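Local coordinates for germination-specific N-acetylmuramoyl-L-alanine amidase, Autolysin (Clostridioides difficile, PDB 7RAG), which probably hydrolyses, as a zinc-dependent amidase, the bond between N-acetylmuramic acid and L-alanine in peptidoglycan, and forms a complex with the lipoprotein GerS, at residues Asn89-Ile97 and Tyr162-Pro170; Ile48-Ser59 and Glu191-Tyr202. All blocks are in the same frame, centred on the assembly; numbering follows the deposited sequence.

Contact 1 and contact 2 lie on opposite sides of the chain's centre, their own centres 22 Å apart. Their nearest atoms are about 8 Å apart, so they do not touch. Along the chain, contact 1 is nested inside the loop that contact 2 closes. The zinc ion, held by His25, Glu41 and His109, has a side chain of each contact near it: that of Arg93 in contact 1 is about 9 Å away and that of Ile48 in contact 2 about 11 Å. Contact 2 is bordered by GerS lipoprotein chains, whereas no other protein chain of the assembly touches the segments of contact 1.

Contact 1 (Asn89-Ile97 and Tyr162-Pro170); sequences NLKNRKEII and YLLKDNNIP
Lys94 leaves the helix with CG anti to its backbone N (chi1 -162°) and bends at chi2 (68°), which carries its ammonium over the Tyr162 ring and into the 162-170 loop. This is a helix-to-loop contact of the Amidase_3 fold: helix 82-99 meets the connection between strands 156-158 and 171-178. Lys94 NZ is gripped by backbone and side-chain oxygens of the loop. Lys94 NZ donates to Tyr162 O, to Lys165 O and, at 2.6 Å, to Asn167 OD1. A weak bond to Leu163 O joins them. The approach to Lys165 O lies in the carbonyl plane, while that to Asn167 OD1 is tilted from the amide plane. Lys94 CD sits over one face of Tyr162, offset toward the rim, in a CH-pi contact. Lys94 NZ lies over the same face of the Tyr162 ring, 5.0 Å from its centroid, as a cation-pi contact. Beside the lysine, Leu163 sets its methyls against the helix: CD2 is 3.6 Å from Leu90 O, and CD1 meets Leu90 CD2. Ile97 CD1 reaches Leu163 O. Phe105 of strand 104-111 backs both Ile97 and Leu163. Arg93 packs its CB against the methyls of Leu163; its guanidinium turns away to Asp22. The Asn167 amide is held at its other end too, since ND2 donates almost straight (173°) to Leu163 O at 2.7 Å.

Contact 2 (Ile48-Ser59 and Glu191-Tyr202); sequences ITLKLRELIESS and ETYQEKIAWAIY. With EDO (1,2-ethanediol), chain D.
Lys51 NZ is gripped by two carboxylates of the facing helix, at 2.6 Å from Glu191 OE2 and 2.9 Å from Glu195 OE2. Both oxygens use their anti lone pair. The lysine bends at chi2 (-63°), and this brings its ammonium up to the two glutamates, which stand one turn apart. Lys51 CD touches Glu195 CG where the two side chains cross at a slant. The other oxygen of Glu195, OE1, forms a salt bridge with Lys82 of a lipoprotein chain. Further along, one knob-into-hole contact joins helices 41-58 and 191-211: the side chain of Ala198 sits among Ile48, Lys51, Leu52 and Leu55, with its CB 3.6 Å from Lys51 CB. The axes of the two segments approach to 8.5 Å and cross at -49°. In this alpha/beta amidase fold the pair packs on the sheet, with Leu52 on Leu21 and Ile201 on Ile174. Leu52 sends CD2 to Ile201 CG2 and CD1 to Tyr202 CB. Leu55 divides its branches: CD1 lies 3.5 Å from Ala198 O, and CD2 meets the edge of the Trp199 ring in its plane. Leu55 CB covers one face of Tyr202 in a CH-pi contact, 4.0 Å from the ring centroid. Trp199 NE1 is hydrogen-bonded to Asp85 OD2 of a lipoprotein chain. Tyr202 OH hydrogen-bonds O2 of a 1,2-ethanediol, probably from the crystallisation liquor, at 2.9 Å.

Contact 1 (Asn89-Ile97 and Tyr162-Pro170)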
loop_
_atom_site.group_PDB
_atom_site.type_symbol
_atom_site.label_atom_id
_atom_site.label_comp_id
_atom_site.label_asym_id
_atom_site.label_seq_id
_atom_site.Cartn_x
_atom_site.Cartn_y
_atom_site.Cartn_z
ATOM N N ASN B 89 -5.552 -20.000 42.620
ATOM C CA ASN B 89 -5.000 -19.170 41.562
ATOM C C ASN B 89 -5.799 -19.323 40.268
ATOM O O ASN B 89 -6.213 -18.328 39.654
ATOM C CB ASN B 89 -3.537 -19.549 41.348
ATOM C CG ASN B 89 -2.940 -18.870 40.158
ATOM O OD1 ASN B 89 -2.832 -17.651 40.136
ATOM N ND2 ASN B 89 -2.537 -19.650 39.153
ATOM N N LEU B 90 -6.042 -20.571 39.856
ATOM C CA LEU B 90 -6.779 -20.803 38.616
ATOM C C LEU B 90 -8.223 -20.301 38.706
ATOM O O LEU B 90 -8.744 -19.708 37.750
ATOM C CB LEU B 90 -6.751 -22.281 38.251
ATOM C CG LEU B 90 -5.452 -22.852 37.681
ATOM C CD1 LEU B 90 -5.682 -24.288 37.228
ATOM C CD2 LEU B 90 -4.935 -22.019 36.548
ATOM N N LYS B 91 -8.894 -20.533 39.836
ATOM C CA LYS B 91 -10.262 -20.040 39.984
ATOM C C LYS B 91 -10.311 -18.518 39.881
ATOM O O LYS B 91 -11.226 -17.958 39.266
ATOM C CB LYS B 91 -10.865 -20.508 41.314
ATOM N N ASN B 92 -9.337 -17.829 40.477
ATOM C CA ASN B 92 -9.362 -16.372 40.454
ATOM C C ASN B 92 -9.134 -15.823 39.043
ATOM O O ASN B 92 -9.830 -14.887 38.613
ATOM C CB ASN B 92 -8.333 -15.835 41.439
ATOM C CG ASN B 92 -8.803 -15.972 42.894
ATOM O OD1 ASN B 92 -9.946 -15.661 43.214
ATOM N ND2 ASN B 92 -7.924 -16.457 43.768
ATOM N N ARG B 93 -8.169 -16.399 38.309
ATOM C CA ARG B 93 -7.997 -16.054 36.899
ATOM C C ARG B 93 -9.273 -16.325 36.100
ATOM O O ARG B 93 -9.672 -15.520 35.244
ATOM C CB ARG B 93 -6.823 -16.836 36.331
ATOM C CG ARG B 93 -5.594 -16.680 37.176
ATOM C CD ARG B 93 -4.319 -17.112 36.487
ATOM N NE ARG B 93 -3.200 -16.843 37.382
ATOM C CZ ARG B 93 -1.934 -16.644 37.016
ATOM N NH1 ARG B 93 -1.574 -16.669 35.738
ATOM N NH2 ARG B 93 -1.019 -16.407 37.946
ATOM N N LYS B 94 -9.948 -17.442 36.384
ATOM C CA LYS B 94 -11.196 -17.720 35.687
ATOM C C LYS B 94 -12.229 -16.637 35.957
ATOM O O LYS B 94 -12.986 -16.262 35.053
ATOM C CB LYS B 94 -11.749 -19.086 36.088
ATOM C CG LYS B 94 -12.777 -19.622 35.100
ATOM C CD LYS B 94 -12.087 -19.962 33.782
ATOM C CE LYS B 94 -13.069 -20.376 32.721
ATOM N NZ LYS B 94 -12.367 -20.833 31.502
ATOM N N GLU B 95 -12.299 -16.141 37.197
ATOM C CA GLU B 95 -13.293 -15.111 37.506
ATOM C C GLU B 95 -12.953 -13.800 36.803
ATOM O O GLU B 95 -13.852 -13.059 36.377
ATOM C CB GLU B 95 -13.413 -14.900 39.012
ATOM N N ILE B 96 -11.660 -13.499 36.681
ATOM C CA ILE B 96 -11.261 -12.324 35.915
ATOM C C ILE B 96 -11.741 -12.451 34.478
ATOM O O ILE B 96 -12.231 -11.484 33.888
ATOM C CB ILE B 96 -9.745 -12.118 36.001
ATOM C CG1 ILE B 96 -9.372 -11.733 37.425
ATOM C CG2 ILE B 96 -9.282 -11.059 35.000
ATOM C CD1 ILE B 96 -7.902 -11.652 37.650
ATOM N N ILE B 97 -11.647 -13.656 33.904
ATOM C CA ILE B 97 -12.169 -13.867 32.553
ATOM C C ILE B 97 -13.679 -13.686 32.536
ATOM O O ILE B 97 -14.235 -13.024 31.653
ATOM C CB ILE B 97 -11.776 -15.256 32.016
ATOM C CG1 ILE B 97 -10.254 -15.421 31.960
ATOM C CG2 ILE B 97 -12.333 -15.471 30.613
ATOM C CD1 ILE B 97 -9.837 -16.799 31.498
ATOM N N TYR B 162 -8.136 -25.550 31.861
ATOM C CA TYR B 162 -9.302 -24.931 32.486
ATOM C C TYR B 162 -9.547 -23.522 31.967
ATOM O O TYR B 162 -10.669 -23.172 31.593
ATOM C CB TYR B 162 -9.117 -24.912 34.006
ATOM C CG TYR B 162 -10.250 -24.260 34.751
ATOM C CD1 TYR B 162 -11.556 -24.656 34.544
ATOM C CD2 TYR B 162 -10.013 -23.247 35.656
ATOM C CE1 TYR B 162 -12.597 -24.066 35.224
ATOM C CE2 TYR B 162 -11.055 -22.641 36.341
ATOM C CZ TYR B 162 -12.349 -23.058 36.125
ATOM O OH TYR B 162 -13.392 -22.458 36.798
ATOM N N LEU B 163 -8.510 -22.696 31.923
ATOM C CA LEU B 163 -8.741 -21.307 31.553
ATOM C C LEU B 163 -9.206 -21.130 30.115
ATOM O O LEU B 163 -9.684 -20.047 29.782
ATOM C CB LEU B 163 -7.475 -20.478 31.795
ATOM C CG LEU B 163 -7.005 -20.420 33.259
ATOM C CD1 LEU B 163 -5.794 -19.539 33.376
ATOM C CD2 LEU B 163 -8.104 -19.913 34.168
ATOM N N LEU B 164 -9.100 -22.139 29.252
ATOM C CA LEU B 164 -9.645 -22.006 27.903
ATOM C C LEU B 164 -11.049 -22.581 27.742
ATOM O O LEU B 164 -11.683 -22.315 26.716
ATOM C CB LEU B 164 -8.733 -22.673 26.874
ATOM C CG LEU B 164 -7.283 -22.242 26.811
ATOM C CD1 LEU B 164 -6.560 -23.144 25.838
ATOM C CD2 LEU B 164 -7.186 -20.800 26.386
ATOM N N LYS B 165 -11.548 -23.361 28.708
ATOM C CA LYS B 165 -12.867 -23.967 28.583
ATOM C C LYS B 165 -13.964 -22.919 28.749
ATOM O O LYS B 165 -13.920 -22.108 29.678
ATOM C CB LYS B 165 -13.061 -25.056 29.633
ATOM C CG LYS B 165 -12.016 -26.137 29.674
ATOM C CD LYS B 165 -12.507 -27.322 30.538
ATOM C CE LYS B 165 -11.345 -28.251 30.937
ATOM N NZ LYS B 165 -11.667 -29.274 31.995
ATOM N N ASP B 166 -14.929 -22.923 27.821
ATOM C CA ASP B 166 -16.244 -22.295 27.989
ATOM C C ASP B 166 -16.166 -20.816 28.375
ATOM O O ASP B 166 -16.790 -20.368 29.336
ATOM C CB ASP B 166 -17.053 -23.072 29.016
ATOM C CG ASP B 166 -17.315 -24.485 28.581
ATOM O OD1 ASP B 166 -17.645 -24.683 27.389
ATOM O OD2 ASP B 166 -17.200 -25.399 29.429
ATOM N N ASN B 167 -15.434 -20.047 27.575
ATOM C CA ASN B 167 -15.201 -18.652 27.912
ATOM C C ASN B 167 -16.127 -17.667 27.219
ATOM O O ASN B 167 -16.213 -16.517 27.678
ATOM C CB ASN B 167 -13.768 -18.250 27.574
ATOM C CG ASN B 167 -12.790 -18.765 28.564
ATOM O OD1 ASN B 167 -13.128 -19.028 29.726
ATOM N ND2 ASN B 167 -11.553 -18.921 28.122
ATOM N N ASN B 168 -16.776 -18.060 26.118
ATOM C CA ASN B 168 -17.620 -17.202 25.288
ATOM C C ASN B 168 -16.839 -16.159 24.519
ATOM O O ASN B 168 -17.453 -15.342 23.834
ATOM C CB ASN B 168 -18.714 -16.471 26.086
ATOM C CG ASN B 168 -19.695 -17.425 26.744
ATOM O OD1 ASN B 168 -20.236 -18.319 26.091
ATOM N ND2 ASN B 168 -19.908 -17.256 28.054
ATOM N N ILE B 169 -15.515 -16.143 24.609
ATOM C CA ILE B 169 -14.709 -15.242 23.788
ATOM C C ILE B 169 -13.556 -16.034 23.189
ATOM O O ILE B 169 -13.233 -17.128 23.662
ATOM C CB ILE B 169 -14.182 -14.044 24.604
ATOM C CG1 ILE B 169 -13.518 -14.527 25.901
ATOM C CG2 ILE B 169 -15.320 -13.044 24.852
ATOM C CD1 ILE B 169 -12.726 -13.446 26.622
ATOM N N PRO B 170 -12.946 -15.524 22.118
ATOM C CA PRO B 170 -11.817 -16.255 21.525
ATOM C C PRO B 170 -10.676 -16.401 22.526
ATOM O O PRO B 170 -10.212 -15.428 23.124
ATOM C CB PRO B 170 -11.428 -15.388 20.318
ATOM C CG PRO B 170 -12.658 -14.651 19.999
ATOM C CD PRO B 170 -13.328 -14.367 21.288
#

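Contact 2 (Ile48-Ser59 and Glu191-Tyr202)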
loop_
_atom_site.group_PDB
_atom_site.type_symbol
_atom_site.label_atom_id
_atom_site.label_comp_id
_atom_site.label_asym_id
_atom_site.label_seq_id
_atom_site.Cartn_x
_atom_site.Cartn_y
_atom_site.Cartn_z
ATOM N N ILE B 48 7.202 -11.458 28.545
ATOM C CA ILE B 48 6.545 -11.432 27.240
ATOM C C ILE B 48 5.170 -10.787 27.353
ATOM O O ILE B 48 4.796 -9.944 26.533
ATOM C CB ILE B 48 6.449 -12.847 26.635
ATOM C CG1 ILE B 48 7.841 -13.416 26.384
ATOM C CG2 ILE B 48 5.675 -12.810 25.336
ATOM C CD1 ILE B 48 7.867 -14.899 26.327
ATOM N N THR B 49 4.411 -11.157 28.380
ATOM C CA THR B 49 3.089 -10.580 28.582
ATOM C C THR B 49 3.137 -9.059 28.738
ATOM O O THR B 49 2.258 -8.356 28.216
ATOM C CB THR B 49 2.444 -11.217 29.810
ATOM O OG1 THR B 49 2.334 -12.636 29.614
ATOM C CG2 THR B 49 1.087 -10.612 30.059
ATOM N N LEU B 50 4.140 -8.522 29.455
ATOM C CA LEU B 50 4.207 -7.076 29.607
ATOM C C LEU B 50 4.670 -6.386 28.326
ATOM O O LEU B 50 4.204 -5.272 28.019
ATOM C CB LEU B 50 5.095 -6.700 30.791
ATOM C CG LEU B 50 4.461 -7.102 32.131
ATOM C CD1 LEU B 50 5.406 -6.839 33.261
ATOM C CD2 LEU B 50 3.097 -6.419 32.396
ATOM N N LYS B 51 5.541 -7.032 27.543
ATOM C CA LYS B 51 5.849 -6.492 26.215
ATOM C C LYS B 51 4.595 -6.423 25.353
ATOM O O LYS B 51 4.338 -5.407 24.682
ATOM C CB LYS B 51 6.916 -7.336 25.508
ATOM C CG LYS B 51 8.228 -7.503 26.265
ATOM C CD LYS B 51 8.934 -6.199 26.478
ATOM C CE LYS B 51 10.338 -6.413 27.091
ATOM N NZ LYS B 51 11.130 -5.137 27.150
ATOM N N LEU B 52 3.793 -7.500 25.378
ATOM C CA LEU B 52 2.576 -7.596 24.568
ATOM C C LEU B 52 1.523 -6.592 25.033
ATOM O O LEU B 52 0.833 -5.978 24.216
ATOM C CB LEU B 52 2.033 -9.029 24.630
ATOM C CG LEU B 52 0.767 -9.441 23.861
ATOM C CD1 LEU B 52 0.833 -8.959 22.400
ATOM C CD2 LEU B 52 0.563 -10.965 23.918
ATOM N N ARG B 53 1.390 -6.418 26.346
ATOM C CA ARG B 53 0.556 -5.368 26.907
ATOM C C ARG B 53 0.926 -4.002 26.333
ATOM O O ARG B 53 0.051 -3.208 25.969
ATOM C CB ARG B 53 0.706 -5.383 28.441
ATOM C CG ARG B 53 -0.177 -4.405 29.182
ATOM C CD ARG B 53 0.522 -3.057 29.372
ATOM N NE ARG B 53 -0.094 -2.250 30.419
ATOM C CZ ARG B 53 0.212 -2.343 31.706
ATOM N NH1 ARG B 53 1.143 -3.213 32.091
ATOM N NH2 ARG B 53 -0.396 -1.559 32.595
ATOM N N GLU B 54 2.226 -3.688 26.296
ATOM C CA GLU B 54 2.620 -2.394 25.739
ATOM C C GLU B 54 2.242 -2.274 24.260
ATOM O O GLU B 54 1.707 -1.239 23.827
ATOM C CB GLU B 54 4.115 -2.164 25.950
ATOM C CG GLU B 54 4.421 -1.832 27.368
ATOM C CD GLU B 54 5.898 -1.654 27.645
ATOM O OE1 GLU B 54 6.722 -1.882 26.719
ATOM O OE2 GLU B 54 6.220 -1.291 28.810
ATOM N N LEU B 55 2.478 -3.333 23.476
ATOM C CA LEU B 55 2.087 -3.300 22.063
ATOM C C LEU B 55 0.597 -3.020 21.908
ATOM O O LEU B 55 0.190 -2.160 21.121
ATOM C CB LEU B 55 2.451 -4.614 21.366
ATOM C CG LEU B 55 3.955 -4.777 21.125
ATOM C CD1 LEU B 55 4.286 -6.211 20.719
ATOM C CD2 LEU B 55 4.452 -3.784 20.093
ATOM N N ILE B 56 -0.233 -3.732 22.658
ATOM C CA ILE B 56 -1.672 -3.626 22.455
ATOM C C ILE B 56 -2.190 -2.277 22.935
ATOM O O ILE B 56 -2.998 -1.632 22.258
ATOM C CB ILE B 56 -2.384 -4.795 23.160
ATOM C CG1 ILE B 56 -2.118 -6.114 22.421
ATOM C CG2 ILE B 56 -3.897 -4.497 23.340
ATOM C CD1 ILE B 56 -2.420 -7.378 23.279
ATOM N N GLU B 57 -1.761 -1.837 24.123
ATOM C CA GLU B 57 -2.267 -0.583 24.653
ATOM C C GLU B 57 -1.821 0.596 23.801
ATOM O O GLU B 57 -2.593 1.543 23.607
ATOM C CB GLU B 57 -1.826 -0.399 26.101
ATOM C CG GLU B 57 -2.375 -1.463 27.037
ATOM C CD GLU B 57 -2.345 -1.071 28.509
ATOM O OE1 GLU B 57 -1.453 -0.275 28.918
ATOM O OE2 GLU B 57 -3.233 -1.569 29.273
ATOM N N SER B 58 -0.584 0.570 23.286
ATOM C CA SER B 58 -0.145 1.697 22.466
ATOM C C SER B 58 -0.882 1.754 21.138
ATOM O O SER B 58 -0.831 2.790 20.471
ATOM C CB SER B 58 1.374 1.666 22.230
ATOM O OG SER B 58 1.786 0.486 21.567
ATOM N N SER B 59 -1.575 0.675 20.764
ATOM C CA SER B 59 -2.442 0.579 19.588
ATOM C C SER B 59 -3.914 0.831 19.896
ATOM O O SER B 59 -4.768 0.514 19.062
ATOM C CB SER B 59 -2.337 -0.809 18.971
ATOM O OG SER B 59 -1.092 -0.984 18.348
ATOM N N GLU B 191 15.853 -10.332 26.351
ATOM C CA GLU B 191 14.798 -9.326 26.263
ATOM C C GLU B 191 14.420 -9.020 24.818
ATOM O O GLU B 191 13.244 -8.755 24.527
ATOM C CB GLU B 191 15.228 -8.046 26.989
ATOM C CG GLU B 191 14.166 -6.953 26.997
ATOM C CD GLU B 191 14.322 -5.966 28.148
ATOM O OE1 GLU B 191 15.402 -5.972 28.785
ATOM O OE2 GLU B 191 13.367 -5.186 28.414
ATOM N N THR B 192 15.382 -9.081 23.894
ATOM C CA THR B 192 15.064 -8.780 22.502
ATOM C C THR B 192 14.276 -9.910 21.860
ATOM O O THR B 192 13.353 -9.671 21.066
ATOM C CB THR B 192 16.337 -8.504 21.721
ATOM O OG1 THR B 192 17.165 -7.625 22.489
ATOM C CG2 THR B 192 15.990 -7.836 20.408
ATOM N N TYR B 193 14.617 -11.152 22.190
ATOM C CA TYR B 193 13.830 -12.264 21.683
ATOM C C TYR B 193 12.422 -12.219 22.250
ATOM O O TYR B 193 11.445 -12.478 21.535
ATOM C CB TYR B 193 14.522 -13.581 22.019
ATOM C CG TYR B 193 14.004 -14.781 21.250
ATOM C CD1 TYR B 193 14.326 -14.962 19.919
ATOM C CD2 TYR B 193 13.216 -15.745 21.872
ATOM C CE1 TYR B 193 13.870 -16.056 19.221
ATOM C CE2 TYR B 193 12.750 -16.843 21.177
ATOM C CZ TYR B 193 13.079 -16.986 19.852
ATOM O OH TYR B 193 12.632 -18.078 19.148
ATOM N N GLN B 194 12.296 -11.877 23.533
ATOM C CA GLN B 194 10.973 -11.742 24.124
ATOM C C GLN B 194 10.152 -10.692 23.393
ATOM O O GLN B 194 8.953 -10.891 23.150
ATOM C CB GLN B 194 11.097 -11.399 25.601
ATOM C CG GLN B 194 11.866 -12.441 26.401
ATOM C CD GLN B 194 12.120 -11.983 27.822
ATOM O OE1 GLN B 194 11.907 -10.818 28.147
ATOM N NE2 GLN B 194 12.563 -12.901 28.680
ATOM N N GLU B 195 10.780 -9.575 23.017
ATOM C CA GLU B 195 10.047 -8.547 22.279
ATOM C C GLU B 195 9.628 -9.039 20.899
ATOM O O GLU B 195 8.532 -8.715 20.427
ATOM C CB GLU B 195 10.878 -7.275 22.170
ATOM C CG GLU B 195 11.099 -6.603 23.495
ATOM C CD GLU B 195 11.993 -5.374 23.402
ATOM O OE1 GLU B 195 12.488 -5.059 22.294
ATOM O OE2 GLU B 195 12.190 -4.711 24.444
ATOM N N LYS B 196 10.490 -9.813 20.238
ATOM C CA LYS B 196 10.131 -10.393 18.945
ATOM C C LYS B 196 8.878 -11.266 19.060
ATOM O O LYS B 196 7.960 -11.180 18.229
ATOM C CB LYS B 196 11.318 -11.200 18.427
ATOM C CG LYS B 196 11.389 -11.409 16.930
ATOM C CD LYS B 196 12.860 -11.572 16.493
ATOM C CE LYS B 196 12.999 -11.712 14.967
ATOM N NZ LYS B 196 14.427 -11.720 14.520
ATOM N N ILE B 197 8.825 -12.109 20.095
ATOM C CA ILE B 197 7.662 -12.972 20.304
ATOM C C ILE B 197 6.412 -12.137 20.552
ATOM O O ILE B 197 5.332 -12.412 20.010
ATOM C CB ILE B 197 7.916 -13.934 21.475
ATOM C CG1 ILE B 197 8.919 -15.004 21.066
ATOM C CG2 ILE B 197 6.577 -14.524 21.986
ATOM C CD1 ILE B 197 9.407 -15.811 22.212
ATOM N N ALA B 198 6.535 -11.117 21.404
ATOM C CA ALA B 198 5.387 -10.258 21.646
ATOM C C ALA B 198 4.912 -9.629 20.344
ATOM O O ALA B 198 3.712 -9.585 20.074
ATOM C CB ALA B 198 5.731 -9.191 22.682
ATOM N N TRP B 199 5.849 -9.167 19.517
ATOM C CA TRP B 199 5.507 -8.619 18.213
ATOM C C TRP B 199 4.753 -9.635 17.357
ATOM O O TRP B 199 3.730 -9.303 16.738
ATOM C CB TRP B 199 6.772 -8.165 17.499
ATOM C CG TRP B 199 6.469 -7.622 16.181
ATOM C CD1 TRP B 199 6.642 -8.240 14.978
ATOM C CD2 TRP B 199 5.864 -6.357 15.905
ATOM N NE1 TRP B 199 6.201 -7.427 13.972
ATOM C CE2 TRP B 199 5.718 -6.264 14.514
ATOM C CE3 TRP B 199 5.445 -5.288 16.703
ATOM C CZ2 TRP B 199 5.168 -5.148 13.901
ATOM C CZ3 TRP B 199 4.903 -4.182 16.096
ATOM C CH2 TRP B 199 4.767 -4.117 14.709
ATOM N N ALA B 200 5.230 -10.880 17.316
ATOM C CA ALA B 200 4.534 -11.891 16.522
ATOM C C ALA B 200 3.101 -12.096 17.025
ATOM O O ALA B 200 2.150 -12.140 16.233
ATOM C CB ALA B 200 5.312 -13.203 16.535
ATOM N N ILE B 201 2.925 -12.197 18.347
ATOM C CA ILE B 201 1.586 -12.422 18.888
ATOM C C ILE B 201 0.685 -11.231 18.590
ATOM O O ILE B 201 -0.496 -11.387 18.228
ATOM C CB ILE B 201 1.633 -12.710 20.398
ATOM C CG1 ILE B 201 2.648 -13.819 20.704
ATOM C CG2 ILE B 201 0.220 -13.082 20.872
ATOM C CD1 ILE B 201 2.742 -14.204 22.178
ATOM N N TYR B 202 1.222 -10.025 18.753
ATOM C CA TYR B 202 0.455 -8.812 18.513
ATOM C C TYR B 202 0.006 -8.736 17.062
ATOM O O TYR B 202 -1.160 -8.420 16.777
ATOM C CB TYR B 202 1.309 -7.606 18.904
ATOM C CG TYR B 202 0.897 -6.273 18.336
ATOM C CD1 TYR B 202 -0.255 -5.619 18.779
ATOM C CD2 TYR B 202 1.687 -5.642 17.379
ATOM C CE1 TYR B 202 -0.616 -4.381 18.265
ATOM C CE2 TYR B 202 1.336 -4.415 16.850
ATOM C CZ TYR B 202 0.185 -3.788 17.300
ATOM O OH TYR B 202 -0.144 -2.567 16.773
HETATM C C1 EDO D . 3.005 0.612 18.653
HETATM O O1 EDO D . 2.334 1.251 17.545
HETATM C C2 EDO D . 2.825 -0.879 18.505
HETATM O O2 EDO D . 2.262 -1.077 17.189
#